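Local coordinates for protein neuroglobin (PDB 4B4Y) that probably binds oxygen or similar small ligands at the iron of its heme, at residues D34-Q37 with Q38-E41; P44-F47 with Q48-W52; A55-T58 with A59-R63; S97-G100 with A101-T104. All coordinates share one frame; numbering follows the deposited sequence.

Contact 1 (D34-Q37 with Q38-E41); sequences DVLQ and QFME. With HEM (protoporphyrin IX containing Fe), chain B.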
loop_
_atom_site.group_PDB
_atom_site.type_symbol
_atom_site.label_atom_id
_atom_site.label_comp_id
_atom_site.label_asym_id
_atom_site.label_seq_id
_atom_site.Cartn_x
_atom_site.Cartn_y
_atom_site.Cartn_z
ATOM N N ASP A 34 -13.076 13.220 5.660
ATOM C CA ASP A 34 -12.814 14.479 6.377
ATOM C C ASP A 34 -11.648 14.274 7.347
ATOM O O ASP A 34 -10.785 15.082 7.387
ATOM C CB ASP A 34 -14.070 14.947 7.204
ATOM C CG ASP A 34 -15.152 15.565 6.328
ATOM O OD1 ASP A 34 -14.883 15.859 5.130
ATOM O OD2 ASP A 34 -16.326 15.669 6.810
ATOM N N VAL A 35 -11.638 13.168 8.077
ATOM C CA VAL A 35 -10.598 12.878 9.010
ATOM C C VAL A 35 -9.228 12.731 8.329
ATOM O O VAL A 35 -8.221 13.292 8.805
ATOM C CB VAL A 35 -10.873 11.574 9.804
ATOM C CG1 VAL A 35 -9.625 11.138 10.623
ATOM C CG2 VAL A 35 -12.118 11.748 10.703
ATOM N N LEU A 36 -9.175 11.913 7.271
ATOM C CA LEU A 36 -7.898 11.625 6.624
ATOM C C LEU A 36 -7.366 12.937 5.925
ATOM O O LEU A 36 -6.151 13.180 5.886
ATOM C CB LEU A 36 -8.143 10.493 5.553
ATOM C CG LEU A 36 -6.908 9.966 4.769
ATOM C CD1 LEU A 36 -5.890 9.465 5.733
ATOM C CD2 LEU A 36 -7.329 8.797 3.714
ATOM N N GLN A 37 -8.277 13.725 5.348
ATOM C CA GLN A 37 -7.901 14.950 4.695
ATOM C C GLN A 37 -7.308 15.958 5.740
ATOM O O GLN A 37 -6.237 16.550 5.517
ATOM C CB GLN A 37 -9.118 15.600 4.005
ATOM C CG GLN A 37 -8.673 16.903 3.316
ATOM C CD GLN A 37 -9.856 17.740 2.771
ATOM O OE1 GLN A 37 -10.891 17.180 2.304
ATOM N NE2 GLN A 37 -9.697 19.104 2.803
ATOM N N GLN A 38 -7.946 16.092 6.894
ATOM C CA GLN A 38 -7.421 17.036 7.904
ATOM C C GLN A 38 -6.084 16.470 8.394
ATOM O O GLN A 38 -5.137 17.238 8.636
ATOM C CB GLN A 38 -8.392 17.117 9.084
ATOM C CG GLN A 38 -7.964 18.193 10.177
ATOM C CD GLN A 38 -8.717 18.023 11.544
ATOM O OE1 GLN A 38 -9.658 17.178 11.664
ATOM N NE2 GLN A 38 -8.293 18.814 12.582
ATOM N N PHE A 39 -6.018 15.140 8.624
ATOM C CA PHE A 39 -4.772 14.515 9.124
ATOM C C PHE A 39 -3.583 14.834 8.181
ATOM O O PHE A 39 -2.467 15.149 8.648
ATOM C CB PHE A 39 -4.956 13.015 9.176
ATOM C CG PHE A 39 -3.772 12.235 9.702
ATOM C CD1 PHE A 39 -3.190 12.527 10.891
ATOM C CD2 PHE A 39 -3.288 11.144 8.984
ATOM C CE1 PHE A 39 -2.096 11.743 11.387
ATOM C CE2 PHE A 39 -2.258 10.357 9.452
ATOM C CZ PHE A 39 -1.638 10.640 10.626
ATOM N N MET A 40 -3.829 14.733 6.878
ATOM C CA MET A 40 -2.806 14.984 5.872
ATOM C C MET A 40 -2.484 16.507 5.743
ATOM O O MET A 40 -1.356 16.835 5.506
ATOM C CB MET A 40 -3.235 14.371 4.497
ATOM C CG MET A 40 -3.301 12.774 4.553
ATOM S SD MET A 40 -3.821 12.132 2.917
ATOM C CE MET A 40 -2.222 12.298 2.002
ATOM N N GLU A 41 -3.474 17.388 5.907
ATOM C CA GLU A 41 -3.219 18.837 5.984
ATOM C C GLU A 41 -2.330 19.246 7.130
ATOM O O GLU A 41 -1.360 20.054 6.957
ATOM C CB GLU A 41 -4.545 19.607 6.009
ATOM C CG GLU A 41 -5.266 19.474 4.675
ATOM C CD GLU A 41 -6.621 20.089 4.686
ATOM O OE1 GLU A 41 -7.164 20.218 5.819
ATOM O OE2 GLU A 41 -7.166 20.374 3.558
HETATM C CHA HEM B . -2.412 0.980 6.524
HETATM C CHB HEM B . -5.890 1.506 9.802
HETATM C CHC HEM B . -3.051 4.728 12.152
HETATM C CHD HEM B . -0.179 4.965 8.311
HETATM C C1A HEM B . -3.593 0.824 7.209
HETATM C C2A HEM B . -4.592 -0.163 6.963
HETATM C C3A HEM B . -5.546 -0.015 7.849
HETATM C C4A HEM B . -5.160 1.022 8.727
HETATM C CMA HEM B . -6.858 -0.858 8.017
HETATM C CAA HEM B . -4.503 -1.217 5.808
HETATM C CBA HEM B . -5.303 -0.689 4.637
HETATM C CGA HEM B . -5.065 -1.491 3.374
HETATM O O1A HEM B . -5.016 -2.715 3.363
HETATM O O2A HEM B . -4.902 -0.869 2.303
HETATM C C1B HEM B . -5.422 2.409 10.782
HETATM C C2B HEM B . -6.065 2.739 12.044
HETATM C C3B HEM B . -5.288 3.584 12.701
HETATM C C4B HEM B . -4.139 3.871 11.860
HETATM C CMB HEM B . -7.414 2.112 12.490
HETATM C CAB HEM B . -5.575 4.248 14.063
HETATM C CBB HEM B . -5.545 3.512 15.179
HETATM C C1C HEM B . -2.077 5.135 11.267
HETATM C C2C HEM B . -1.218 6.330 11.376
HETATM C C3C HEM B . -0.498 6.436 10.277
HETATM C C4C HEM B . -0.831 5.301 9.467
HETATM C CMC HEM B . -1.232 7.353 12.541
HETATM C CAC HEM B . 0.584 7.541 9.964
HETATM C CBC HEM B . 0.734 7.915 8.688
HETATM C C1D HEM B . -0.357 3.811 7.570
HETATM C C2D HEM B . 0.532 3.276 6.525
HETATM C C3D HEM B . -0.212 2.091 6.048
HETATM C C4D HEM B . -1.473 1.987 6.745
HETATM C CMD HEM B . 1.850 3.806 5.952
HETATM C CAD HEM B . 0.138 1.186 4.868
HETATM C CBD HEM B . -0.788 2.425 4.587
HETATM C CGD HEM B . -1.019 2.276 3.204
HETATM O O1D HEM B . -1.523 3.277 2.656
HETATM O O2D HEM B . -0.597 1.141 2.796
HETATM N NA HEM B . -3.970 1.510 8.296
HETATM N NB HEM B . -4.274 3.102 10.732
HETATM N NC HEM B . -1.822 4.555 10.086
HETATM N ND HEM B . -1.451 2.961 7.691
HETATM FE FE HEM B . -2.847 2.987 9.173
#
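Gln37 reaches one helical turn along to Glu41, and its NE2 donates to Glu41 OE2 at 2.9 Å in a nearly straight bond (169° at the hydrogen). The acceptor sits close to the plane of the amide, whereas OE2 is met from above the carboxylate plane, and the two flat groups stand 85° apart. Gln37 holds CG anti to its backbone N (chi1 -180°), and the extended chain beyond brings NE2 alongside the Glu41 carboxylate. The other end of that amide is taken as well: OE1 accepts from Arg63, which also pairs with Asp34, and the two bonds together fix the amide's rotation. Replacing Gln37 with an alanine would probably leave Glu41 OE2 without its amide mate and Arg63 with one acceptor fewer. This is the loose side, with Glu41 exposed and Gln38 tied to Glu42.

The stretch belongs to helix 28-42, the B helix of the globin fold, and its i to i+4 backbone bonds run unbroken, Phe39 N to Val35 O being 2.9 Å. On the heme side the packing is apolar and buried. Leu36 CG lies 4.2 Å from Met40 SD, while Leu36 CD1 comes to the edge of the Phe39 ring, 4.5 Å from its CD2. Phe39 then turns its far end to the porphyrin: CZ is 3.8 Å from HEM CMC, and HEM CAC lies in the ring plane. Phe68 and Trp52 touch both Leu36 and Met40, and His71 touches Leu36.

Contact 2 (P44-F47 with Q48-W52); sequences PETF and QIFPW. With HEM (protoporphyrin IX containing Fe), chain B.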
loop_
_atom_site.group_PDB
_atom_site.type_symbol
_atom_site.label_atom_id
_atom_site.label_comp_id
_atom_site.label_asym_id
_atom_site.label_seq_id
_atom_site.Cartn_x
_atom_site.Cartn_y
_atom_site.Cartn_z
ATOM N N PRO A 44 2.185 17.014 7.267
ATOM C CA PRO A 44 2.531 16.945 5.841
ATOM C C PRO A 44 3.451 15.800 5.593
ATOM O O PRO A 44 3.436 15.260 4.489
ATOM C CB PRO A 44 3.264 18.282 5.572
ATOM C CG PRO A 44 2.954 19.147 6.813
ATOM C CD PRO A 44 2.361 18.353 7.849
ATOM N N GLU A 45 4.201 15.352 6.587
ATOM C CA GLU A 45 5.000 14.148 6.338
ATOM C C GLU A 45 4.254 12.869 5.963
ATOM O O GLU A 45 4.912 11.877 5.543
ATOM C CB GLU A 45 5.856 13.841 7.548
ATOM C CG GLU A 45 5.077 13.436 8.847
ATOM C CD GLU A 45 4.684 14.631 9.760
ATOM O OE1 GLU A 45 4.216 15.671 9.239
ATOM O OE2 GLU A 45 4.856 14.482 11.001
ATOM N N THR A 46 2.914 12.841 6.116
ATOM C CA THR A 46 2.166 11.662 5.726
ATOM C C THR A 46 2.185 11.463 4.207
ATOM O O THR A 46 1.767 10.408 3.660
ATOM C CB THR A 46 0.666 11.837 6.115
ATOM O OG1 THR A 46 0.248 13.045 5.526
ATOM C CG2 THR A 46 0.479 11.974 7.619
ATOM N N PHE A 47 2.570 12.502 3.484
ATOM C CA PHE A 47 2.579 12.403 2.015
ATOM C C PHE A 47 3.829 11.573 1.610
ATOM O O PHE A 47 3.835 11.046 0.509
ATOM C CB PHE A 47 2.725 13.756 1.340
ATOM C CG PHE A 47 1.413 14.446 1.009
ATOM C CD1 PHE A 47 0.755 15.192 1.956
ATOM C CD2 PHE A 47 0.863 14.359 -0.232
ATOM C CE1 PHE A 47 -0.446 15.859 1.703
ATOM C CE2 PHE A 47 -0.350 15.025 -0.496
ATOM C CZ PHE A 47 -0.984 15.793 0.512
ATOM N N GLN A 48 4.839 11.454 2.471
ATOM C CA GLN A 48 5.931 10.506 2.267
ATOM C C GLN A 48 5.630 9.131 2.878
ATOM O O GLN A 48 6.041 8.174 2.299
ATOM C CB GLN A 48 7.287 10.968 2.832
ATOM C CG GLN A 48 7.647 12.411 2.451
ATOM C CD GLN A 48 7.274 12.831 1.001
ATOM O OE1 GLN A 48 7.435 12.034 0.006
ATOM N NE2 GLN A 48 6.754 14.105 0.869
ATOM N N ILE A 49 4.807 9.037 3.938
ATOM C CA ILE A 49 4.504 7.742 4.584
ATOM C C ILE A 49 3.416 6.930 3.827
ATOM O O ILE A 49 3.587 5.755 3.585
ATOM C CB ILE A 49 4.087 7.997 6.035
ATOM C CG1 ILE A 49 5.253 8.699 6.759
ATOM C CG2 ILE A 49 3.759 6.708 6.733
ATOM C CD1 ILE A 49 4.800 9.491 8.064
ATOM N N PHE A 50 2.320 7.559 3.391
ATOM C CA PHE A 50 1.363 6.890 2.578
ATOM C C PHE A 50 1.960 6.763 1.160
ATOM O O PHE A 50 2.213 7.745 0.477
ATOM C CB PHE A 50 0.067 7.671 2.501
ATOM C CG PHE A 50 -0.723 7.721 3.803
ATOM C CD1 PHE A 50 -1.178 6.539 4.406
ATOM C CD2 PHE A 50 -1.106 8.954 4.341
ATOM C CE1 PHE A 50 -1.940 6.549 5.597
ATOM C CE2 PHE A 50 -1.875 9.035 5.541
ATOM C CZ PHE A 50 -2.318 7.853 6.169
ATOM N N PRO A 51 2.133 5.527 0.680
ATOM C CA PRO A 51 2.804 5.420 -0.627
ATOM C C PRO A 51 1.972 5.983 -1.735
ATOM O O PRO A 51 2.533 6.483 -2.661
ATOM C CB PRO A 51 2.957 3.882 -0.869
ATOM C CG PRO A 51 2.674 3.245 0.526
ATOM C CD PRO A 51 1.730 4.223 1.248
ATOM N N TRP A 52 0.657 5.869 -1.670
ATOM C CA TRP A 52 -0.164 6.352 -2.722
ATOM C C TRP A 52 -0.335 7.859 -2.744
ATOM O O TRP A 52 -0.978 8.413 -3.674
ATOM C CB TRP A 52 -1.520 5.710 -2.562
ATOM C CG TRP A 52 -2.010 5.773 -1.168
ATOM C CD1 TRP A 52 -1.913 4.792 -0.202
ATOM C CD2 TRP A 52 -2.686 6.913 -0.540
ATOM N NE1 TRP A 52 -2.558 5.263 0.994
ATOM C CE2 TRP A 52 -3.028 6.535 0.791
ATOM C CE3 TRP A 52 -3.077 8.182 -0.998
ATOM C CZ2 TRP A 52 -3.689 7.417 1.682
ATOM C CZ3 TRP A 52 -3.739 9.035 -0.129
ATOM C CH2 TRP A 52 -4.051 8.644 1.197
HETATM C CHA HEM B . -2.412 0.980 6.524
HETATM C CHB HEM B . -5.890 1.506 9.802
HETATM C CHC HEM B . -3.051 4.728 12.152
HETATM C CHD HEM B . -0.179 4.965 8.311
HETATM C C1A HEM B . -3.593 0.824 7.209
HETATM C C2A HEM B . -4.592 -0.163 6.963
HETATM C C3A HEM B . -5.546 -0.015 7.849
HETATM C C4A HEM B . -5.160 1.022 8.727
HETATM C CMA HEM B . -6.858 -0.858 8.017
HETATM C CAA HEM B . -4.503 -1.217 5.808
HETATM C CBA HEM B . -5.303 -0.689 4.637
HETATM C CGA HEM B . -5.065 -1.491 3.374
HETATM O O1A HEM B . -5.016 -2.715 3.363
HETATM O O2A HEM B . -4.902 -0.869 2.303
HETATM C C1B HEM B . -5.422 2.409 10.782
HETATM C C2B HEM B . -6.065 2.739 12.044
HETATM C C3B HEM B . -5.288 3.584 12.701
HETATM C C4B HEM B . -4.139 3.871 11.860
HETATM C CMB HEM B . -7.414 2.112 12.490
HETATM C CAB HEM B . -5.575 4.248 14.063
HETATM C CBB HEM B . -5.545 3.512 15.179
HETATM C C1C HEM B . -2.077 5.135 11.267
HETATM C C2C HEM B . -1.218 6.330 11.376
HETATM C C3C HEM B . -0.498 6.436 10.277
HETATM C C4C HEM B . -0.831 5.301 9.467
HETATM C CMC HEM B . -1.232 7.353 12.541
HETATM C CAC HEM B . 0.584 7.541 9.964
HETATM C CBC HEM B . 0.734 7.915 8.688
HETATM C C1D HEM B . -0.357 3.811 7.570
HETATM C C2D HEM B . 0.532 3.276 6.525
HETATM C C3D HEM B . -0.212 2.091 6.048
HETATM C C4D HEM B . -1.473 1.987 6.745
HETATM C CMD HEM B . 1.850 3.806 5.952
HETATM C CAD HEM B . 0.138 1.186 4.868
HETATM C CBD HEM B . -0.788 2.425 4.587
HETATM C CGD HEM B . -1.019 2.276 3.204
HETATM O O1D HEM B . -1.523 3.277 2.656
HETATM O O2D HEM B . -0.597 1.141 2.796
HETATM N NA HEM B . -3.970 1.510 8.296
HETATM N NB HEM B . -4.274 3.102 10.732
HETATM N NC HEM B . -1.822 4.555 10.086
HETATM N ND HEM B . -1.451 2.961 7.691
HETATM FE FE HEM B . -2.847 2.987 9.173
#
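The Phe50 ring lies against Thr46, its CD2 3.8 Å from Thr46 CB, while Thr46 O approaches the same ring obliquely. Backbone fixes this pairing, since Phe50 N donates to Thr46 O at 2.9 Å in a bond that is straight at the hydrogen (166°). Phe50 is also where the chain leaves the helix. A chi1 of -69°, which sets CG beside the backbone N, carries the ring to the porphyrin: CE1 is 3.6 Å from HEM CHD, and HEM CBC sits over a ring face. Trp52 takes the opposite face of Phe50, with CZ2 3.6 Å above the ring plane and offset toward the rim.

The indole then uses its edge, NE1 donating to the propionate oxygen HEM O1D at 2.8 Å along a rather bent line (132°). One turn back, Ile49 and Glu45 run side by side, and Ile49 CG2 reaches HEM CMD at 3.6 Å. Glu45 O is gripped by two donors, Gln48 N from above the carbonyl plane and Ile49 N within it. The Phe50 and Pro51 carbonyls accept from Lys107 NZ of the second subunit, and Pro51 packs on its counterpart there. Helix 46-49 running out into a phenylalanine against the heme is the C helix and CD corner of the globin fold, on the His71 side of the heme pocket.

Contact 3 (A55-T58 with A59-R63); sequences ASKT and AKEMR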
loop_
_atom_site.group_PDB
_atom_site.type_symbol
_atom_site.label_atom_id
_atom_site.label_comp_id
_atom_site.label_asym_id
_atom_site.label_seq_id
_atom_site.Cartn_x
_atom_site.Cartn_y
_atom_site.Cartn_z
ATOM N N ALA A 55 2.647 13.867 -3.510
ATOM C CA ALA A 55 3.195 15.063 -2.941
ATOM C C ALA A 55 3.076 16.364 -3.792
ATOM O O ALA A 55 3.347 17.455 -3.275
ATOM C CB ALA A 55 4.658 14.796 -2.648
ATOM N N SER A 56 2.751 16.257 -5.088
ATOM C CA SER A 56 2.524 17.466 -5.914
ATOM C C SER A 56 1.064 17.966 -5.740
ATOM O O SER A 56 0.670 19.005 -6.282
ATOM C CB SER A 56 2.832 17.170 -7.392
ATOM O OG SER A 56 1.810 16.354 -7.972
ATOM N N LYS A 57 0.254 17.247 -4.960
ATOM C CA LYS A 57 -1.116 17.669 -4.773
ATOM C C LYS A 57 -1.382 18.038 -3.318
ATOM O O LYS A 57 -0.685 17.543 -2.432
ATOM C CB LYS A 57 -2.023 16.530 -5.189
ATOM C CG LYS A 57 -1.888 16.249 -6.669
ATOM C CD LYS A 57 -2.884 15.177 -7.192
ATOM C CE LYS A 57 -2.765 15.079 -8.757
ATOM N NZ LYS A 57 -1.998 16.319 -9.275
ATOM N N THR A 58 -2.360 18.902 -3.074
ATOM C CA THR A 58 -2.883 19.132 -1.729
ATOM C C THR A 58 -3.756 17.950 -1.261
ATOM O O THR A 58 -4.307 17.236 -2.078
ATOM C CB THR A 58 -3.785 20.372 -1.719
ATOM O OG1 THR A 58 -4.907 20.072 -2.526
ATOM C CG2 THR A 58 -3.040 21.648 -2.294
ATOM N N ALA A 59 -3.951 17.817 0.059
ATOM C CA ALA A 59 -4.811 16.769 0.644
ATOM C C ALA A 59 -6.169 16.824 -0.003
ATOM O O ALA A 59 -6.728 15.819 -0.381
ATOM C CB ALA A 59 -4.934 16.955 2.168
ATOM N N LYS A 60 -6.693 18.027 -0.176
ATOM C CA LYS A 60 -7.996 18.172 -0.793
ATOM C C LYS A 60 -7.979 17.736 -2.266
ATOM O O LYS A 60 -8.967 17.191 -2.770
ATOM C CB LYS A 60 -8.469 19.634 -0.711
ATOM C CG LYS A 60 -9.921 19.794 -1.335
ATOM C CD LYS A 60 -10.355 21.279 -1.425
ATOM C CE LYS A 60 -11.884 21.429 -1.715
ATOM N NZ LYS A 60 -12.286 22.895 -1.723
ATOM N N GLU A 61 -6.908 18.028 -3.000
ATOM C CA GLU A 61 -6.845 17.455 -4.335
ATOM C C GLU A 61 -6.768 15.910 -4.261
ATOM O O GLU A 61 -7.374 15.269 -5.096
ATOM C CB GLU A 61 -5.681 18.028 -5.154
ATOM C CG GLU A 61 -5.990 19.439 -5.637
ATOM C CD GLU A 61 -4.737 20.192 -6.072
ATOM O OE1 GLU A 61 -3.583 19.763 -5.775
ATOM O OE2 GLU A 61 -4.937 21.222 -6.723
ATOM N N MET A 62 -6.073 15.351 -3.249
ATOM C CA MET A 62 -5.940 13.897 -3.113
ATOM C C MET A 62 -7.282 13.269 -2.846
ATOM O O MET A 62 -7.571 12.151 -3.291
ATOM C CB MET A 62 -4.975 13.488 -1.959
ATOM C CG MET A 62 -3.561 13.605 -2.241
ATOM S SD MET A 62 -2.986 12.687 -3.699
ATOM C CE MET A 62 -3.622 11.049 -3.521
ATOM N N ARG A 63 -8.135 13.980 -2.127
ATOM C CA ARG A 63 -9.466 13.418 -1.814
ATOM C C ARG A 63 -10.234 12.843 -3.013
ATOM O O ARG A 63 -11.048 11.916 -2.820
ATOM C CB ARG A 63 -10.360 14.435 -1.044
ATOM C CG ARG A 63 -11.595 13.795 -0.305
ATOM C CD ARG A 63 -12.228 14.791 0.549
ATOM N NE ARG A 63 -13.522 14.375 1.023
ATOM C CZ ARG A 63 -14.032 14.753 2.180
ATOM N NH1 ARG A 63 -13.343 15.590 3.005
ATOM N NH2 ARG A 63 -15.203 14.250 2.546
#
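A capping box closes the N-terminal end of helix 59-62, with Thr58 as N-cap and Glu61 as its partner. Thr58 OG1 accepts from Glu61 N at 2.9 Å, and in return Thr58 N donates to Glu61 OE1 at 3.1 Å. Both bonds are fairly straight, although OE1 is met from above the carboxylate plane. Thr58 places its hydroxyl between its own backbone N and carbonyl carbon (chi1 65°), which aims OG1 at the first turn; the methyl CG2 lies 4.0 Å from Glu61 OE1. Thr58 O starts the helical bonding by taking Met62 N at 2.8 Å.

Lys57 passes at about a right angle to Glu61, with its CB 3.6 Å from Glu61 OE1. Its NZ stays 5.2 Å from that oxygen, too far for a salt bridge, though the opposite charges would probably still attract weakly. The carboxylate beside the helix start would also probably be favoured by the helix dipole.

The outer face is exposed, but the inner one docks on the fold: Ala59 packs on Gln37 and Met40 of helix 28-42, Arg63 pairs with Asp34 of that helix, and Met62 touches Trp52 and also Phe68 of helix 66-83.

Contact 4 (S97-G100 with A101-T104); sequences SSLG and AMHT. With HEM (protoporphyrin IX containing Fe), chain B.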
loop_
_atom_site.group_PDB
_atom_site.type_symbol
_atom_site.label_atom_id
_atom_site.label_comp_id
_atom_site.label_asym_id
_atom_site.label_seq_id
_atom_site.Cartn_x
_atom_site.Cartn_y
_atom_site.Cartn_z
ATOM N N SER A 97 -4.191 -8.517 12.472
ATOM C CA SER A 97 -3.094 -9.462 12.180
ATOM C C SER A 97 -1.932 -8.809 11.419
ATOM O O SER A 97 -0.949 -8.394 12.067
ATOM C CB SER A 97 -3.667 -10.724 11.455
ATOM O OG SER A 97 -2.712 -11.730 11.142
ATOM N N SER A 98 -2.077 -8.690 10.085
ATOM C CA SER A 98 -1.086 -8.036 9.222
ATOM C C SER A 98 -0.984 -6.492 9.285
ATOM O O SER A 98 -0.069 -5.935 8.622
ATOM C CB SER A 98 -1.199 -8.493 7.739
ATOM O OG SER A 98 -2.156 -7.751 6.965
ATOM N N LEU A 99 -1.884 -5.818 10.022
ATOM C CA LEU A 99 -1.735 -4.359 10.257
ATOM C C LEU A 99 -0.530 -3.977 11.084
ATOM O O LEU A 99 0.031 -2.938 10.856
ATOM C CB LEU A 99 -2.977 -3.704 10.910
ATOM C CG LEU A 99 -4.280 -4.019 10.211
ATOM C CD1 LEU A 99 -5.399 -3.216 10.782
ATOM C CD2 LEU A 99 -4.211 -3.871 8.677
ATOM N N GLY A 100 -0.208 -4.772 12.090
ATOM C CA GLY A 100 0.954 -4.568 12.962
ATOM C C GLY A 100 2.249 -4.185 12.227
ATOM O O GLY A 100 2.908 -3.200 12.593
ATOM N N ALA A 101 2.572 -4.915 11.151
ATOM C CA ALA A 101 3.770 -4.741 10.396
ATOM C C ALA A 101 3.754 -3.431 9.609
ATOM O O ALA A 101 4.822 -2.915 9.260
ATOM C CB ALA A 101 3.908 -5.946 9.405
ATOM N N MET A 102 2.572 -2.917 9.274
ATOM C CA MET A 102 2.506 -1.622 8.637
ATOM C C MET A 102 2.637 -0.490 9.648
ATOM O O MET A 102 2.981 0.601 9.277
ATOM C CB MET A 102 1.232 -1.426 7.785
ATOM C CG MET A 102 0.967 -2.620 6.786
ATOM S SD MET A 102 -0.709 -2.591 6.230
ATOM C CE MET A 102 -0.770 -4.318 5.914
ATOM N N HIS A 103 2.515 -0.755 10.923
ATOM C CA HIS A 103 2.362 0.356 11.856
ATOM C C HIS A 103 3.433 0.346 12.904
ATOM O O HIS A 103 3.223 0.906 14.006
ATOM C CB HIS A 103 0.935 0.376 12.470
ATOM C CG HIS A 103 -0.150 0.776 11.488
ATOM N ND1 HIS A 103 -0.995 -0.138 10.872
ATOM C CD2 HIS A 103 -0.555 2.009 11.054
ATOM C CE1 HIS A 103 -1.868 0.519 10.108
ATOM N NE2 HIS A 103 -1.635 1.831 10.209
ATOM N N THR A 104 4.573 -0.296 12.606
ATOM C CA THR A 104 5.673 -0.269 13.567
ATOM C C THR A 104 6.239 1.163 13.751
ATOM O O THR A 104 6.086 1.987 12.854
ATOM C CB THR A 104 6.870 -1.178 13.179
ATOM O OG1 THR A 104 7.392 -0.783 11.927
ATOM C CG2 THR A 104 6.486 -2.664 13.104
HETATM C CHA HEM B . -2.412 0.980 6.524
HETATM C CHB HEM B . -5.890 1.506 9.802
HETATM C CHC HEM B . -3.051 4.728 12.152
HETATM C CHD HEM B . -0.179 4.965 8.311
HETATM C C1A HEM B . -3.593 0.824 7.209
HETATM C C2A HEM B . -4.592 -0.163 6.963
HETATM C C3A HEM B . -5.546 -0.015 7.849
HETATM C C4A HEM B . -5.160 1.022 8.727
HETATM C CMA HEM B . -6.858 -0.858 8.017
HETATM C CAA HEM B . -4.503 -1.217 5.808
HETATM C CBA HEM B . -5.303 -0.689 4.637
HETATM C CGA HEM B . -5.065 -1.491 3.374
HETATM O O1A HEM B . -5.016 -2.715 3.363
HETATM O O2A HEM B . -4.902 -0.869 2.303
HETATM C C1B HEM B . -5.422 2.409 10.782
HETATM C C2B HEM B . -6.065 2.739 12.044
HETATM C C3B HEM B . -5.288 3.584 12.701
HETATM C C4B HEM B . -4.139 3.871 11.860
HETATM C CMB HEM B . -7.414 2.112 12.490
HETATM C CAB HEM B . -5.575 4.248 14.063
HETATM C CBB HEM B . -5.545 3.512 15.179
HETATM C C1C HEM B . -2.077 5.135 11.267
HETATM C C2C HEM B . -1.218 6.330 11.376
HETATM C C3C HEM B . -0.498 6.436 10.277
HETATM C C4C HEM B . -0.831 5.301 9.467
HETATM C CMC HEM B . -1.232 7.353 12.541
HETATM C CAC HEM B . 0.584 7.541 9.964
HETATM C CBC HEM B . 0.734 7.915 8.688
HETATM C C1D HEM B . -0.357 3.811 7.570
HETATM C C2D HEM B . 0.532 3.276 6.525
HETATM C C3D HEM B . -0.212 2.091 6.048
HETATM C C4D HEM B . -1.473 1.987 6.745
HETATM C CMD HEM B . 1.850 3.806 5.952
HETATM C CAD HEM B . 0.138 1.186 4.868
HETATM C CBD HEM B . -0.788 2.425 4.587
HETATM C CGD HEM B . -1.019 2.276 3.204
HETATM O O1D HEM B . -1.523 3.277 2.656
HETATM O O2D HEM B . -0.597 1.141 2.796
HETATM N NA HEM B . -3.970 1.510 8.296
HETATM N NB HEM B . -4.274 3.102 10.732
HETATM N NC HEM B . -1.822 4.555 10.086
HETATM N ND HEM B . -1.451 2.961 7.691
HETATM FE FE HEM B . -2.847 2.987 9.173
#
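With CG anti to the carbonyl carbon (chi1 -71°) and the ring turned nearly crosswise (chi2 102°), His103 presents ND1 to Leu99 O and NE2 to the heme iron. ND1 donates to Leu99 O at 3.0 Å, an N-H...O angle of 152°, coming from above the carbonyl plane rather than onto a lone pair. At the other end of the ring, His103 NE2 binds the iron at 2.0 Å; the iron has one further ligand besides His103. The imidazole lies over the line joining two opposite pyrrole nitrogens, with CE1 2.9 Å from HEM NA and CD2 3.0 Å from HEM NC. The Leu99 carbonyl thus holds the metal-binding ring against rotation, and Met102 N adds a weak bond to the same oxygen. This is the proximal histidine arrangement of globins.

Met102 runs extended along the heme rim, with SD 4.0 Å from HEM CHA and CE carrying on to 3.2 Å from Ser98 O. Leu99 adds CD1 against the HEM CMA methyl at 3.9 Å. Swapping Met102 for an alanine would probably open a gap between Ser98 and the heme edge, leaving CHA without its sulfur neighbour. Ser98 OG binds Arg67 of the second subunit, and Met102 packs on Pro51 of that subunit. The turn lies between helices 93-96 and 111-127, where Val152 of helix 135-153 backs both Leu99 and His103.

In the fold
Contacts 1, 2 and 4 all touch the one heme, but from different sides: contacts 1 and 2 adjoin each other on the helix 28-42 side, whereas contact 4 supplies the proximal histidine, with its nearest atoms about 9 Å from contact 1 and 7 Å from contact 2. Contact 3 is the surface member, mostly exposed polar capping, about 17 Å from contact 4 at the nearest atoms. It is tied to contact 1 by the Asp34–Arg63 salt bridge and to contact 2 by Phe47 against Lys57 and Ala59. Contact 1 has both characters, buried and apolar toward the heme, polar through Gln37 and Glu41 outside. Contacts 2 and 4 also meet the second subunit.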